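Local structure of cobalamin biosynthesis protein CobN (Mycobacterium tuberculosis, 7C6O) at residues Glu621-Gly624 / Asp625-Arg628. The protein is the large, catalytic subunit of cobaltochelatase, the ligase that probably inserts cobalt into the corrin ring during cobalamin biosynthesis. Residues are numbered along the deposited sequence; the frame is centred on the assembly and turned at random.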
ATOM      1  N   GLU A 621      29.461   9.803   5.664  1.00 14.58           N
ATOM      2  CA  GLU A 621      30.828  10.255   5.931  1.00 18.21           C
ATOM      3  C   GLU A 621      31.326   9.784   7.295  1.00 19.91           C
ATOM      4  O   GLU A 621      30.621   9.059   8.005  1.00 19.11           O
ATOM      5  CB  GLU A 621      30.928  11.781   5.822  1.00 20.24           C
ATOM      6  CG  GLU A 621      30.704  12.326   4.415  1.00 25.41           C
ATOM      7  CD  GLU A 621      31.684  11.762   3.395  1.00 34.32           C
ATOM      8  OE1 GLU A 621      31.289  11.591   2.222  1.00 38.55           O
ATOM      9  OE2 GLU A 621      32.848  11.488   3.760  1.00 36.54           O
ATOM     10  N   THR A 622      32.542  10.175   7.664  1.00 15.23           N
ATOM     11  CA  THR A 622      33.136   9.770   8.929  1.00 18.79           C
ATOM     12  C   THR A 622      33.297  10.965   9.859  1.00 16.70           C
ATOM     13  O   THR A 622      33.298  12.123   9.434  1.00 16.33           O
ATOM     14  CB  THR A 622      34.500   9.101   8.721  1.00 20.93           C
ATOM     15  OG1 THR A 622      35.383  10.009   8.052  1.00 23.94           O
ATOM     16  CG2 THR A 622      34.352   7.841   7.893  1.00 21.83           C
ATOM     17  N   TYR A 623      33.451  10.656  11.143  1.00 16.12           N
ATOM     18  CA  TYR A 623      33.583  11.662  12.185  1.00 16.32           C
ATOM     19  C   TYR A 623      34.229  11.005  13.394  1.00 15.99           C
ATOM     20  O   TYR A 623      34.211   9.780  13.534  1.00 12.88           O
ATOM     21  CB  TYR A 623      32.223  12.258  12.567  1.00 12.07           C
ATOM     22  CG  TYR A 623      31.264  11.224  13.117  1.00 11.84           C
ATOM     23  CD1 TYR A 623      30.457  10.477  12.268  1.00 14.45           C
ATOM     24  CD2 TYR A 623      31.179  10.982  14.485  1.00 12.39           C
ATOM     25  CE1 TYR A 623      29.586   9.523  12.764  1.00 14.06           C
ATOM     26  CE2 TYR A 623      30.313  10.027  14.990  1.00 17.24           C
ATOM     27  CZ  TYR A 623      29.519   9.301  14.124  1.00 15.41           C
ATOM     28  OH  TYR A 623      28.653   8.355  14.622  1.00 15.94           O
ATOM     29  N   GLY A 624      34.793  11.839  14.265  1.00 15.54           N
ATOM     30  CA  GLY A 624      35.306  11.359  15.539  1.00 14.64           C
ATOM     31  C   GLY A 624      36.274  10.204  15.390  1.00 10.61           C
ATOM     32  O   GLY A 624      37.154  10.202  14.522  1.00 12.31           O
ATOM     33  N   ASP A 625      36.102   9.190  16.242  1.00 10.25           N
ATOM     34  CA  ASP A 625      37.043   8.077  16.262  1.00 14.04           C
ATOM     35  C   ASP A 625      36.905   7.171  15.048  1.00 13.16           C
ATOM     36  O   ASP A 625      37.837   6.420  14.742  1.00 13.95           O
ATOM     37  CB  ASP A 625      36.870   7.269  17.548  1.00 14.56           C
ATOM     38  CG  ASP A 625      37.520   7.937  18.743  1.00 18.91           C
ATOM     39  OD1 ASP A 625      38.489   8.704  18.543  1.00 18.21           O
ATOM     40  OD2 ASP A 625      37.067   7.695  19.881  1.00 20.65           O
ATOM     41  N   ILE A 626      35.763   7.212  14.360  1.00 14.35           N
ATOM     42  CA  ILE A 626      35.648   6.511  13.086  1.00 16.10           C
ATOM     43  C   ILE A 626      36.582   7.134  12.059  1.00 14.91           C
ATOM     44  O   ILE A 626      37.272   6.429  11.312  1.00 15.38           O
ATOM     45  CB  ILE A 626      34.185   6.519  12.603  1.00 20.06           C
ATOM     46  CG1 ILE A 626      33.313   5.668  13.526  1.00 25.71           C
ATOM     47  CG2 ILE A 626      34.087   6.013  11.180  1.00 21.34           C
ATOM     48  CD1 ILE A 626      31.838   5.770  13.216  1.00 29.03           C
ATOM     49  N   ALA A 627      36.634   8.469  12.017  1.00 14.80           N
ATOM     50  CA  ALA A 627      37.563   9.143  11.117  1.00 18.05           C
ATOM     51  C   ALA A 627      39.009   8.897  11.531  1.00 15.84           C
ATOM     52  O   ALA A 627      39.888   8.740  10.675  1.00 14.78           O
ATOM     53  CB  ALA A 627      37.256  10.640  11.073  1.00 15.46           C
ATOM     54  N   ARG A 628      39.276   8.859  12.840  1.00 14.70           N
ATOM     55  CA  ARG A 628      40.627   8.559  13.310  1.00 12.43           C
ATOM     56  C   ARG A 628      41.046   7.151  12.907  1.00 13.98           C
ATOM     57  O   ARG A 628      42.202   6.923  12.532  1.00 12.92           O
ATOM     58  CB  ARG A 628      40.705   8.727  14.829  1.00 11.83           C
ATOM     59  CG  ARG A 628      42.134   8.827  15.372  1.00 13.01           C
ATOM     60  CD  ARG A 628      42.175   8.647  16.886  1.00 15.10           C
ATOM     61  NE  ARG A 628      41.097   9.366  17.560  1.00 17.64           N
ATOM     62  CZ  ARG A 628      41.145  10.655  17.884  1.00 17.39           C
ATOM     63  NH1 ARG A 628      42.222  11.374  17.598  1.00 14.67           N
ATOM     64  NH2 ARG A 628      40.116  11.224  18.496  1.00 16.82           N
TER
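Thr-622, in the loop just ahead of helix 624-642, leans on the first turn of that helix with every atom of its side chain. Thr-622 CB stands 3.9 Å from CB of Ala-627. Beyond it the two branches part. A chi1 of 59° wedges Thr-622 OG1 between the two main-chain branches, where it passes 3.6 Å from the Ala-627 CB and carries on to a hydrogen bond with the carboxylate of Glu-630, further along the helix. Thr-622 CG2, left beside the backbone N, takes the apolar side and meets CG2 of Ile-626 at 3.8 Å, the two side chains crossing at a slant, with Leu-689 of helix 675-694 against both residues. Tyr-623 leaves the backbone pointing away from the helix, yet Tyr-623 CZ lies 4.3 Å from CD1 of Ile-626, while its OH is hydrogen-bonded to the backbone O of Arg-1120, tying the loop to a part of the chain distant in sequence.

This is a strand-to-helix connection, leading from strand 617-619 through an extended Thr-622 and Tyr-623 to Gly-624, whose positive phi (53°) bends the chain into the helix. Two i to i+4 backbone bonds open the helix. Ala-627 N donates to Tyr-623 O from well above the carbonyl plane, whereas Arg-628 N donates to Gly-624 O in the plane of the Gly-624 carbonyl, at 3.0 Å.

On the first turn, Arg-628 folds back on Asp-625, its chain extended as far as CD and then bent at chi3 (-43°). The guanidinium comes side-on in a salt bridge, Arg-628 NE at 2.9 Å and Arg-628 NH2 at 3.0 Å both donating to Asp-625 OD1, which lies in the guanidinium plane. Sharing one oxygen holds the guanidinium edge toward OD1 and should partly offset the two charges.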